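Local coordinates for RNA-directed RNA polymerase (Infectious pancreatic necrosis virus, PDB 3ZED), which catalyses the RNA-templated polymerisation of ribonucleoside triphosphates for the virus, and probably also becomes covalently attached to the genomic RNA, at residues N184-T189 with T411-Q416; I401-G406 with L482-V487; V447-V452 with S780-T785. All blocks are in the same frame, centred on the assembly; numbering follows the deposited sequence.

Interaction 1. Residues N184-T189 with T411-Q416; sequences NKTPKT and TPQHMQ. With K (potassium ion), chain K.
The carbonyl oxygen of Lys185 is approached by two neighbours. Carbon CE1 of the His414 imidazole lies 3.1 Å from Lys185 O, reaching it obliquely, and an ordered water donates to the same oxygen. That water, at the ring edge and in its plane, sits 2.8 Å from His414 NE2, so it bridges the loop before helix 187-190 to the first turn of helix 412-426. The ring's rotation is fixed at its other nitrogen, where Thr411 N donates to His414 ND1 over 3.0 Å, nearly straight at 161° and tilted only 15° from the ring plane. In return Thr411 OG1 accepts from His414 N, completing a capping box at the helix start. One face of the ring is covered by Pro187: CD stands over its centre, 4.0 Å from the centroid, a CH-pi contact. Beside it, Gln413 bends at its second torsion (75°), and OE1 comes within 3.3 Å of Thr186 CG2, while Gln413 CB and CG pack on the same methyl. Farther along, Asn184 CB rests 3.7 Å from Thr411 CG2. Asn184 OD1 binds a potassium ion completed by Val177, Asn182, Asn409, Gly512 and Asn514, and Asn184 ND2 is held by Ala408 O, so one amide links the ion to the approach of helix 412-426. Around this junction, His414 packs on Met483 and Ile486 of helix 476-493, Met415 on Pro449 and Val452 of helix 438-452, and Gln413 on Leu782 of helix 781-789.

Interaction 2. Residues I401-G406 with L482-V487; sequences IDLEKG and LMSTIV
Leu403 projects from strand 397-403 of the antiparallel palm sheet onto helix 476-493, a strand-on-helix packing of the polymerase palm. The axes of the short strand and helix segments approach to 9.8 Å, their directions 127° apart. The tight part is the notch between two successive helix residues. Methyl CD1 of Leu403 enters it, 3.9 Å from Met483 CB and 3.6 Å from Ser484 OG. This hydroxyl, buried beneath the leucine, is hydrogen-bonded to Ala387 O and weakly to Asn480 O. Ala387 belongs to the Ala-Asp-Asn turn that forms motif C of the permuted birnavirus palm, and Leu403 also packs on Asp388 and pairs with it through the backbone; strand, helix and motif turn therefore meet at one leucine. Packing is slacker one helical turn on, where Leu403 CD2 only approaches Val487 CG2 at 4.3 Å. Beyond the strand end, Glu404 and Lys405, partly exposed, do not touch the helix segment. They form a long salt bridge of 3.6 Å between Lys405 NZ and Glu404 OE2, while Glu404 OE1 forms a salt bridge with Arg181 and a hydrogen bond with Asn514. On the buried side Met483 reaches the turn after the strand, its third torsion (-71°) placing CE 3.4 Å from Gly406 O, whose hydrogen-bond donor is Asn409 ND2.

Interaction 3. Residues V447-V452 with S780-T785; sequences VAPSMV and SSLTET
A helix-helix junction joins the kinked last part of palm helix 438-452 to the start of helix 781-789, from the C-terminal region. The bond between the two segments runs from Ser450 OG, which donates to Leu782 O over 2.7 Å, the hydroxyl standing above the carbonyl plane, 37° out of it. Placed beside its own backbone N by the first torsion (-81°), Ser450 OG also lies 3.4 Å from Leu782 CB. One residue before 447-452, Asn446 ND2 adds a hydrogen bond with Ser781 OG. Apolar contacts flank the serine bond, at Pro449 and at Val447. Leu782 CD2 lies across the proline ring of Pro449, 3.7 Å from its CB and nearly as close to CG and CD. Thr785 turns its methyl into the opening between Val447 and Ser450: Thr785 CG2 is 3.8 Å from Val447 CG1 and equally near Ser450 CB. Thr785 OG1 donates to Ser781 O at 2.8 Å and has a weak second partner in Asn446 O; Ser781 O accepts Thr785 N as well. The palm helix is kinked here, since the nitrogens of Pro449 and Ser450 make no bond to the preceding turn and Ser450 N instead reaches Val447 O. Helix 412-426 packs on Leu782 as well, through Pro412 and Gln416. With the axes of the two short helical segments 8.2 Å apart and crossing at -48°, this is a close helix crossing in which Leu782, Pro449 and Val447 pack beside a serine and a threonine, and a side-chain hydroxyl bonds the opposing main chain.

Helix 412-426 joins the set. It belongs to interaction 1, and its first turns touch both other contacts: His414 meets Leu482 of interaction 2, and Pro412 meets Pro449 of interaction 3. The centres of interactions 1 and 2 are about 13 Å apart and those of 1 and 3 about 12 Å, whereas 2 and 3, at about 22 Å, do not touch. Along the chain the order is 184-189, 401-406, 411-416, 447-452, 482-487, 780-785: interactions 1 and 2 alternate, as do 2 and 3, while 1 closes before 3 opens. Helix 412-426 thus ties the C-terminal region to the palm helices, and the palm sheet is reached through helix 476-493.

Interaction 1. Residues N184-T189 with T411-Q416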
ATOM      1  N   ASN B 184      19.760  -4.432   6.897  1.00 43.99           N
ATOM      2  CA  ASN B 184      18.568  -5.269   6.998  1.00 42.75           C
ATOM      3  C   ASN B 184      18.884  -6.612   7.588  1.00 46.53           C
ATOM      4  O   ASN B 184      19.983  -7.134   7.397  1.00 47.24           O
ATOM      5  CB  ASN B 184      17.929  -5.461   5.627  1.00 41.93           C
ATOM      6  CG  ASN B 184      17.311  -4.223   5.061  1.00 51.44           C
ATOM      7  OD1 ASN B 184      17.140  -3.214   5.751  1.00 48.63           O
ATOM      8  ND2 ASN B 184      16.996  -4.264   3.783  1.00 41.16           N
ATOM      9  N   LYS B 185      17.917  -7.174   8.313  1.00 42.73           N
ATOM     10  CA  LYS B 185      18.042  -8.522   8.876  1.00 43.36           C
ATOM     11  C   LYS B 185      16.833  -9.341   8.493  1.00 48.53           C
ATOM     12  O   LYS B 185      15.709  -8.847   8.528  1.00 47.84           O
ATOM     13  CB  LYS B 185      18.193  -8.490  10.401  1.00 46.16           C
ATOM     14  CG  LYS B 185      19.522  -7.932  10.873  1.00 43.49           C
ATOM     15  CD  LYS B 185      19.574  -7.823  12.361  1.00 45.54           C
ATOM     16  CE  LYS B 185      20.961  -7.371  12.772  1.00 55.23           C
ATOM     17  NZ  LYS B 185      21.136  -7.474  14.229  1.00 63.00           N
ATOM     18  N   THR B 186      17.047 -10.589   8.140  1.00 48.26           N
ATOM     19  CA  THR B 186      15.937 -11.488   7.844  1.00 48.70           C
ATOM     20  C   THR B 186      15.245 -11.824   9.179  1.00 53.43           C
ATOM     21  O   THR B 186      15.929 -11.814  10.214  1.00 53.63           O
ATOM     22  CB  THR B 186      16.450 -12.778   7.156  1.00 49.04           C
ATOM     23  OG1 THR B 186      17.318 -13.482   8.061  1.00 50.30           O
ATOM     24  CG2 THR B 186      17.152 -12.502   5.833  1.00 44.57           C
ATOM     25  N   PRO B 187      13.952 -12.217   9.188  1.00 49.33           N
ATOM     26  CA  PRO B 187      13.335 -12.675  10.457  1.00 49.59           C
ATOM     27  C   PRO B 187      14.152 -13.769  11.181  1.00 54.37           C
ATOM     28  O   PRO B 187      14.226 -13.752  12.416  1.00 54.10           O
ATOM     29  CB  PRO B 187      11.990 -13.228   9.998  1.00 51.01           C
ATOM     30  CG  PRO B 187      11.665 -12.429   8.765  1.00 53.47           C
ATOM     31  CD  PRO B 187      12.986 -12.272   8.067  1.00 49.53           C
ATOM     32  N   LYS B 188      14.796 -14.696  10.413  1.00 51.08           N
ATOM     33  CA  LYS B 188      15.625 -15.767  10.975  1.00 52.00           C
ATOM     34  C   LYS B 188      16.806 -15.173  11.785  1.00 56.06           C
ATOM     35  O   LYS B 188      17.034 -15.618  12.909  1.00 56.01           O
ATOM     36  CB  LYS B 188      16.123 -16.732   9.877  1.00 54.40           C
ATOM     37  CG  LYS B 188      17.020 -17.848  10.401  1.00 64.82           C
ATOM     38  CD  LYS B 188      17.564 -18.718   9.281  1.00 72.08           C
ATOM     39  CE  LYS B 188      18.561 -19.749   9.764  1.00 81.96           C
ATOM     40  NZ  LYS B 188      19.320 -20.368   8.643  1.00 87.74           N
ATOM     41  N   THR B 189      17.515 -14.157  11.230  1.00 52.62           N
ATOM     42  CA  THR B 189      18.653 -13.477  11.879  1.00 52.78           C
ATOM     43  C   THR B 189      18.188 -12.816  13.196  1.00 56.78           C
ATOM     44  O   THR B 189      18.916 -12.884  14.182  1.00 57.77           O
ATOM     45  CB  THR B 189      19.301 -12.462  10.898  1.00 58.25           C
ATOM     46  OG1 THR B 189      19.850 -13.184   9.800  1.00 62.46           O
ATOM     47  CG2 THR B 189      20.416 -11.613  11.526  1.00 50.92           C
ATOM     48  N   THR B 411      13.410  -7.547   3.418  1.00 45.29           N
ATOM     49  CA  THR B 411      14.224  -8.598   2.824  1.00 46.19           C
ATOM     50  C   THR B 411      13.270  -9.532   2.062  1.00 52.10           C
ATOM     51  O   THR B 411      12.094  -9.619   2.452  1.00 50.85           O
ATOM     52  CB  THR B 411      15.044  -9.394   3.868  1.00 49.00           C
ATOM     53  OG1 THR B 411      14.152 -10.187   4.651  1.00 41.51           O
ATOM     54  CG2 THR B 411      15.939  -8.513   4.742  1.00 49.09           C
ATOM     55  N   PRO B 412      13.730 -10.307   1.041  1.00 49.24           N
ATOM     56  CA  PRO B 412      12.816 -11.269   0.395  1.00 49.12           C
ATOM     57  C   PRO B 412      12.202 -12.231   1.428  1.00 50.54           C
ATOM     58  O   PRO B 412      11.048 -12.629   1.276  1.00 50.01           O
ATOM     59  CB  PRO B 412      13.719 -11.991  -0.609  1.00 52.62           C
ATOM     60  CG  PRO B 412      14.818 -10.985  -0.907  1.00 57.81           C
ATOM     61  CD  PRO B 412      15.075 -10.345   0.428  1.00 52.10           C
ATOM     62  N   GLN B 413      12.941 -12.508   2.529  1.00 46.18           N
ATOM     63  CA  GLN B 413      12.542 -13.388   3.631  1.00 46.65           C
ATOM     64  C   GLN B 413      11.370 -12.825   4.438  1.00 49.69           C
ATOM     65  O   GLN B 413      10.582 -13.612   4.955  1.00 51.79           O
ATOM     66  CB  GLN B 413      13.732 -13.711   4.550  1.00 49.15           C
ATOM     67  CG  GLN B 413      14.737 -14.721   3.909  1.00 50.81           C
ATOM     68  CD  GLN B 413      15.617 -14.101   2.825  1.00 60.18           C
ATOM     69  OE1 GLN B 413      15.849 -12.879   2.788  1.00 51.62           O
ATOM     70  NE2 GLN B 413      16.089 -14.912   1.890  1.00 50.49           N
ATOM     71  N   HIS B 414      11.230 -11.491   4.529  1.00 43.50           N
ATOM     72  CA  HIS B 414      10.064 -10.874   5.181  1.00 41.56           C
ATOM     73  C   HIS B 414       8.805 -11.189   4.371  1.00 44.88           C
ATOM     74  O   HIS B 414       7.792 -11.597   4.940  1.00 44.78           O
ATOM     75  CB  HIS B 414      10.227  -9.357   5.311  1.00 39.91           C
ATOM     76  CG  HIS B 414      11.147  -8.926   6.401  1.00 42.80           C
ATOM     77  ND1 HIS B 414      12.423  -8.473   6.118  1.00 44.80           N
ATOM     78  CD2 HIS B 414      10.937  -8.858   7.739  1.00 43.58           C
ATOM     79  CE1 HIS B 414      12.957  -8.150   7.291  1.00 44.14           C
ATOM     80  NE2 HIS B 414      12.100  -8.362   8.296  1.00 44.07           N
ATOM     81  N   MET B 415       8.884 -11.035   3.029  1.00 39.88           N
ATOM     82  CA  MET B 415       7.744 -11.327   2.158  1.00 39.35           C
ATOM     83  C   MET B 415       7.431 -12.824   2.161  1.00 45.72           C
ATOM     84  O   MET B 415       6.263 -13.199   2.114  1.00 45.57           O
ATOM     85  CB  MET B 415       7.993 -10.828   0.730  1.00 40.44           C
ATOM     86  CG  MET B 415       6.829 -11.093  -0.188  1.00 41.99           C
ATOM     87  SD  MET B 415       6.925 -10.114  -1.670  1.00 44.99           S
ATOM     88  CE  MET B 415       5.636 -10.890  -2.600  1.00 41.89           C
ATOM     89  N   GLN B 416       8.478 -13.671   2.223  1.00 43.41           N
ATOM     90  CA  GLN B 416       8.318 -15.115   2.277  1.00 43.86           C
ATOM     91  C   GLN B 416       7.532 -15.521   3.542  1.00 47.53           C
ATOM     92  O   GLN B 416       6.670 -16.393   3.457  1.00 45.97           O
ATOM     93  CB  GLN B 416       9.685 -15.793   2.238  1.00 45.60           C
ATOM     94  CG  GLN B 416       9.596 -17.299   2.031  1.00 47.47           C
ATOM     95  CD  GLN B 416      10.959 -17.881   1.878  1.00 56.27           C
ATOM     96  OE1 GLN B 416      11.818 -17.733   2.753  1.00 49.00           O
ATOM     97  NE2 GLN B 416      11.186 -18.543   0.763  1.00 44.23           N
TER
HETATM   98  K     K K1002      17.533  -1.417   7.794  1.00 43.70           K
HETATM   99  O   HOH W   1      13.689  -8.183  10.607  1.00 45.25           O

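Interaction 2. Residues I401-G406 with L482-V487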
ATOM      1  N   ILE B 401       5.278   6.322  15.667  1.00 37.66           N
ATOM      2  CA  ILE B 401       6.556   5.780  15.220  1.00 38.04           C
ATOM      3  C   ILE B 401       6.390   5.290  13.789  1.00 43.06           C
ATOM      4  O   ILE B 401       5.484   4.502  13.507  1.00 42.25           O
ATOM      5  CB  ILE B 401       7.087   4.653  16.179  1.00 41.96           C
ATOM      6  CG1 ILE B 401       7.267   5.169  17.618  1.00 42.36           C
ATOM      7  CG2 ILE B 401       8.388   4.002  15.662  1.00 41.74           C
ATOM      8  CD1 ILE B 401       6.419   4.490  18.571  1.00 47.05           C
ATOM      9  N   ASP B 402       7.256   5.759  12.886  1.00 39.65           N
ATOM     10  CA  ASP B 402       7.218   5.314  11.499  1.00 38.63           C
ATOM     11  C   ASP B 402       8.485   4.621  11.153  1.00 40.83           C
ATOM     12  O   ASP B 402       9.561   5.101  11.527  1.00 40.65           O
ATOM     13  CB  ASP B 402       7.025   6.485  10.527  1.00 39.79           C
ATOM     14  CG  ASP B 402       5.646   7.115  10.528  1.00 50.32           C
ATOM     15  OD1 ASP B 402       4.723   6.532  11.140  1.00 47.35           O
ATOM     16  OD2 ASP B 402       5.488   8.185   9.915  1.00 61.39           O
ATOM     17  N   LEU B 403       8.387   3.556  10.363  1.00 34.21           N
ATOM     18  CA  LEU B 403       9.585   2.909   9.846  1.00 34.07           C
ATOM     19  C   LEU B 403      10.277   3.915   8.958  1.00 38.61           C
ATOM     20  O   LEU B 403       9.605   4.728   8.311  1.00 36.40           O
ATOM     21  CB  LEU B 403       9.265   1.615   9.074  1.00 33.57           C
ATOM     22  CG  LEU B 403       8.445   0.534   9.803  1.00 35.54           C
ATOM     23  CD1 LEU B 403       8.325  -0.706   8.943  1.00 35.84           C
ATOM     24  CD2 LEU B 403       9.005   0.222  11.203  1.00 33.40           C
ATOM     25  N   GLU B 404      11.606   3.947   9.003  1.00 36.76           N
ATOM     26  CA  GLU B 404      12.321   4.913   8.199  1.00 36.69           C
ATOM     27  C   GLU B 404      12.401   4.364   6.790  1.00 40.49           C
ATOM     28  O   GLU B 404      13.031   3.334   6.587  1.00 42.62           O
ATOM     29  CB  GLU B 404      13.707   5.216   8.795  1.00 38.53           C
ATOM     30  CG  GLU B 404      14.550   6.118   7.910  1.00 42.65           C
ATOM     31  CD  GLU B 404      15.966   6.411   8.368  1.00 63.62           C
ATOM     32  OE1 GLU B 404      16.565   5.569   9.076  1.00 46.90           O
ATOM     33  OE2 GLU B 404      16.492   7.477   7.978  1.00 66.99           O
ATOM     34  N   LYS B 405      11.727   5.042   5.834  1.00 37.23           N
ATOM     35  CA  LYS B 405      11.679   4.671   4.412  1.00 37.75           C
ATOM     36  C   LYS B 405      11.354   3.195   4.339  1.00 42.13           C
ATOM     37  O   LYS B 405      12.126   2.433   3.761  1.00 43.94           O
ATOM     38  CB  LYS B 405      13.027   5.005   3.712  1.00 39.43           C
ATOM     39  CG  LYS B 405      13.303   6.500   3.647  1.00 45.95           C
ATOM     40  CD  LYS B 405      14.740   6.812   3.284  1.00 41.45           C
ATOM     41  CE  LYS B 405      15.004   8.292   3.379  1.00 47.10           C
ATOM     42  NZ  LYS B 405      15.429   8.703   4.747  1.00 50.78           N
ATOM     43  N   GLY B 406      10.277   2.817   5.046  1.00 37.52           N
ATOM     44  CA  GLY B 406       9.790   1.455   5.281  1.00 37.27           C
ATOM     45  C   GLY B 406      10.264   0.334   4.377  1.00 40.48           C
ATOM     46  O   GLY B 406      10.975  -0.571   4.823  1.00 39.02           O
ATOM     47  N   LEU B 482       4.220  -6.496   8.533  1.00 39.64           N
ATOM     48  CA  LEU B 482       4.998  -7.563   9.168  1.00 40.25           C
ATOM     49  C   LEU B 482       6.262  -6.974   9.862  1.00 40.80           C
ATOM     50  O   LEU B 482       6.583  -7.353  10.998  1.00 38.76           O
ATOM     51  CB  LEU B 482       5.359  -8.650   8.145  1.00 41.67           C
ATOM     52  CG  LEU B 482       6.415  -9.724   8.528  1.00 48.67           C
ATOM     53  CD1 LEU B 482       6.129 -10.348   9.887  1.00 50.46           C
ATOM     54  CD2 LEU B 482       6.354 -10.845   7.554  1.00 53.32           C
ATOM     55  N   MET B 483       6.953  -6.051   9.195  1.00 37.05           N
ATOM     56  CA  MET B 483       8.141  -5.399   9.767  1.00 37.33           C
ATOM     57  C   MET B 483       7.786  -4.624  11.039  1.00 41.07           C
ATOM     58  O   MET B 483       8.493  -4.763  12.038  1.00 41.65           O
ATOM     59  CB  MET B 483       8.844  -4.519   8.743  1.00 38.75           C
ATOM     60  CG  MET B 483       9.509  -5.338   7.655  1.00 42.90           C
ATOM     61  SD  MET B 483      10.582  -4.370   6.578  1.00 46.74           S
ATOM     62  CE  MET B 483       9.375  -3.416   5.667  1.00 41.97           C
ATOM     63  N   SER B 484       6.646  -3.901  11.039  1.00 38.35           N
ATOM     64  CA  SER B 484       6.186  -3.181  12.237  1.00 37.58           C
ATOM     65  C   SER B 484       5.819  -4.155  13.352  1.00 41.45           C
ATOM     66  O   SER B 484       6.095  -3.865  14.513  1.00 42.89           O
ATOM     67  CB  SER B 484       4.994  -2.288  11.912  1.00 37.97           C
ATOM     68  OG  SER B 484       5.400  -1.238  11.056  1.00 39.99           O
ATOM     69  N   THR B 485       5.252  -5.324  12.994  1.00 37.57           N
ATOM     70  CA  THR B 485       4.900  -6.413  13.926  1.00 38.91           C
ATOM     71  C   THR B 485       6.162  -6.902  14.678  1.00 43.49           C
ATOM     72  O   THR B 485       6.107  -7.131  15.889  1.00 42.81           O
ATOM     73  CB  THR B 485       4.190  -7.546  13.154  1.00 43.83           C
ATOM     74  OG1 THR B 485       2.904  -7.062  12.770  1.00 47.46           O
ATOM     75  CG2 THR B 485       4.047  -8.834  13.967  1.00 40.04           C
ATOM     76  N   ILE B 486       7.289  -7.038  13.944  1.00 41.91           N
ATOM     77  CA  ILE B 486       8.577  -7.467  14.483  1.00 43.50           C
ATOM     78  C   ILE B 486       9.088  -6.414  15.489  1.00 48.57           C
ATOM     79  O   ILE B 486       9.502  -6.779  16.594  1.00 49.98           O
ATOM     80  CB  ILE B 486       9.603  -7.750  13.341  1.00 46.18           C
ATOM     81  CG1 ILE B 486       9.180  -8.993  12.527  1.00 46.21           C
ATOM     82  CG2 ILE B 486      11.053  -7.864  13.902  1.00 46.88           C
ATOM     83  CD1 ILE B 486       9.978  -9.279  11.222  1.00 52.03           C
ATOM     84  N   VAL B 487       9.030  -5.116  15.110  1.00 43.50           N
ATOM     85  CA  VAL B 487       9.463  -4.014  15.968  1.00 43.87           C
ATOM     86  C   VAL B 487       8.603  -4.009  17.268  1.00 46.17           C
ATOM     87  O   VAL B 487       9.160  -3.936  18.365  1.00 46.54           O
ATOM     88  CB  VAL B 487       9.442  -2.642  15.214  1.00 47.19           C
ATOM     89  CG1 VAL B 487       9.683  -1.465  16.163  1.00 47.76           C
ATOM     90  CG2 VAL B 487      10.457  -2.619  14.071  1.00 46.62           C
TER

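Interaction 3. Residues V447-V452 with S780-T785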
ATOM      1  N   VAL B 447       9.608 -18.287  -5.402  1.00 52.37           N
ATOM      2  CA  VAL B 447      10.013 -17.360  -6.468  1.00 51.84           C
ATOM      3  C   VAL B 447       9.501 -15.930  -6.245  1.00 53.58           C
ATOM      4  O   VAL B 447      10.300 -14.997  -6.330  1.00 52.19           O
ATOM      5  CB  VAL B 447       9.582 -17.904  -7.866  1.00 56.43           C
ATOM      6  CG1 VAL B 447       9.869 -16.905  -8.991  1.00 55.58           C
ATOM      7  CG2 VAL B 447      10.224 -19.262  -8.163  1.00 57.81           C
ATOM      8  N   ALA B 448       8.190 -15.753  -6.016  1.00 49.92           N
ATOM      9  CA  ALA B 448       7.547 -14.438  -5.895  1.00 48.12           C
ATOM     10  C   ALA B 448       8.296 -13.445  -4.982  1.00 50.08           C
ATOM     11  O   ALA B 448       8.488 -12.327  -5.441  1.00 49.34           O
ATOM     12  CB  ALA B 448       6.100 -14.577  -5.431  1.00 48.43           C
ATOM     13  N   PRO B 449       8.763 -13.773  -3.749  1.00 45.92           N
ATOM     14  CA  PRO B 449       9.453 -12.757  -2.941  1.00 44.47           C
ATOM     15  C   PRO B 449      10.660 -12.108  -3.636  1.00 49.34           C
ATOM     16  O   PRO B 449      10.863 -10.906  -3.431  1.00 46.75           O
ATOM     17  CB  PRO B 449       9.865 -13.522  -1.682  1.00 46.47           C
ATOM     18  CG  PRO B 449       8.840 -14.612  -1.557  1.00 51.95           C
ATOM     19  CD  PRO B 449       8.631 -15.039  -2.987  1.00 48.46           C
ATOM     20  N   SER B 450      11.404 -12.847  -4.504  1.00 48.12           N
ATOM     21  CA  SER B 450      12.585 -12.288  -5.195  1.00 48.54           C
ATOM     22  C   SER B 450      12.232 -11.582  -6.496  1.00 52.28           C
ATOM     23  O   SER B 450      13.104 -10.981  -7.130  1.00 51.95           O
ATOM     24  CB  SER B 450      13.646 -13.353  -5.439  1.00 51.22           C
ATOM     25  OG  SER B 450      14.386 -13.542  -4.248  1.00 56.62           O
ATOM     26  N   MET B 451      10.967 -11.590  -6.863  1.00 49.89           N
ATOM     27  CA  MET B 451      10.549 -10.867  -8.051  1.00 51.09           C
ATOM     28  C   MET B 451      10.279  -9.397  -7.724  1.00 50.71           C
ATOM     29  O   MET B 451      10.392  -8.552  -8.604  1.00 48.66           O
ATOM     30  CB  MET B 451       9.321 -11.523  -8.671  1.00 54.91           C
ATOM     31  CG  MET B 451       9.669 -12.774  -9.462  1.00 62.56           C
ATOM     32  SD  MET B 451       8.141 -13.561  -9.954  1.00 70.06           S
ATOM     33  CE  MET B 451       7.883 -12.795 -11.527  1.00 67.32           C
ATOM     34  N   VAL B 452       9.924  -9.087  -6.465  1.00 47.22           N
ATOM     35  CA  VAL B 452       9.559  -7.711  -6.092  1.00 45.94           C
ATOM     36  C   VAL B 452      10.392  -7.190  -4.889  1.00 48.10           C
ATOM     37  O   VAL B 452      10.279  -6.012  -4.554  1.00 46.96           O
ATOM     38  CB  VAL B 452       8.026  -7.550  -5.859  1.00 48.55           C
ATOM     39  CG1 VAL B 452       7.240  -7.869  -7.129  1.00 49.42           C
ATOM     40  CG2 VAL B 452       7.526  -8.388  -4.690  1.00 47.72           C
ATOM     41  N   SER B 780      18.671 -21.117  -0.126  1.00 57.43           N
ATOM     42  CA  SER B 780      17.447 -20.349  -0.361  1.00 54.98           C
ATOM     43  C   SER B 780      17.115 -20.242  -1.856  1.00 57.96           C
ATOM     44  O   SER B 780      17.902 -19.720  -2.651  1.00 57.40           O
ATOM     45  CB  SER B 780      17.554 -18.951   0.246  1.00 55.76           C
ATOM     46  OG  SER B 780      16.513 -18.100  -0.203  1.00 62.16           O
ATOM     47  N   SER B 781      15.927 -20.712  -2.220  1.00 54.33           N
ATOM     48  CA  SER B 781      15.379 -20.588  -3.566  1.00 54.54           C
ATOM     49  C   SER B 781      15.287 -19.081  -3.949  1.00 58.04           C
ATOM     50  O   SER B 781      15.440 -18.737  -5.121  1.00 58.43           O
ATOM     51  CB  SER B 781      14.003 -21.242  -3.619  1.00 58.45           C
ATOM     52  OG  SER B 781      13.111 -20.613  -2.706  1.00 65.18           O
ATOM     53  N   LEU B 782      15.076 -18.190  -2.941  1.00 53.17           N
ATOM     54  CA  LEU B 782      15.007 -16.738  -3.137  1.00 51.83           C
ATOM     55  C   LEU B 782      16.334 -16.194  -3.713  1.00 57.87           C
ATOM     56  O   LEU B 782      16.310 -15.365  -4.625  1.00 57.86           O
ATOM     57  CB  LEU B 782      14.614 -16.002  -1.841  1.00 50.01           C
ATOM     58  CG  LEU B 782      13.300 -16.436  -1.163  1.00 53.25           C
ATOM     59  CD1 LEU B 782      12.977 -15.555   0.042  1.00 52.36           C
ATOM     60  CD2 LEU B 782      12.137 -16.447  -2.137  1.00 53.32           C
ATOM     61  N   THR B 783      17.477 -16.723  -3.243  1.00 55.44           N
ATOM     62  CA  THR B 783      18.807 -16.376  -3.753  1.00 56.10           C
ATOM     63  C   THR B 783      18.983 -16.960  -5.170  1.00 62.61           C
ATOM     64  O   THR B 783      19.492 -16.268  -6.055  1.00 63.09           O
ATOM     65  CB  THR B 783      19.891 -16.869  -2.794  1.00 60.80           C
ATOM     66  OG1 THR B 783      19.717 -16.193  -1.546  1.00 55.67           O
ATOM     67  CG2 THR B 783      21.310 -16.637  -3.330  1.00 59.25           C
ATOM     68  N   GLU B 784      18.546 -18.220  -5.374  1.00 59.07           N
ATOM     69  CA  GLU B 784      18.577 -18.910  -6.656  1.00 60.34           C
ATOM     70  C   GLU B 784      17.763 -18.123  -7.704  1.00 63.96           C
ATOM     71  O   GLU B 784      18.252 -17.922  -8.814  1.00 65.10           O
ATOM     72  CB  GLU B 784      18.057 -20.352  -6.511  1.00 62.73           C
ATOM     73  CG  GLU B 784      18.937 -21.198  -5.604  1.00 75.32           C
ATOM     74  CD  GLU B 784      18.643 -22.684  -5.607  1.00 90.73           C
ATOM     75  OE1 GLU B 784      17.679 -23.098  -4.924  1.00 80.44           O
ATOM     76  OE2 GLU B 784      19.405 -23.440  -6.252  1.00 82.13           O
ATOM     77  N   THR B 785      16.568 -17.624  -7.328  1.00 58.78           N
ATOM     78  CA  THR B 785      15.707 -16.800  -8.185  1.00 58.02           C
ATOM     79  C   THR B 785      16.433 -15.503  -8.564  1.00 63.29           C
ATOM     80  O   THR B 785      16.450 -15.149  -9.744  1.00 63.82           O
ATOM     81  CB  THR B 785      14.367 -16.502  -7.488  1.00 59.20           C
ATOM     82  OG1 THR B 785      13.771 -17.738  -7.129  1.00 60.70           O
ATOM     83  CG2 THR B 785      13.398 -15.722  -8.372  1.00 55.96           C
TER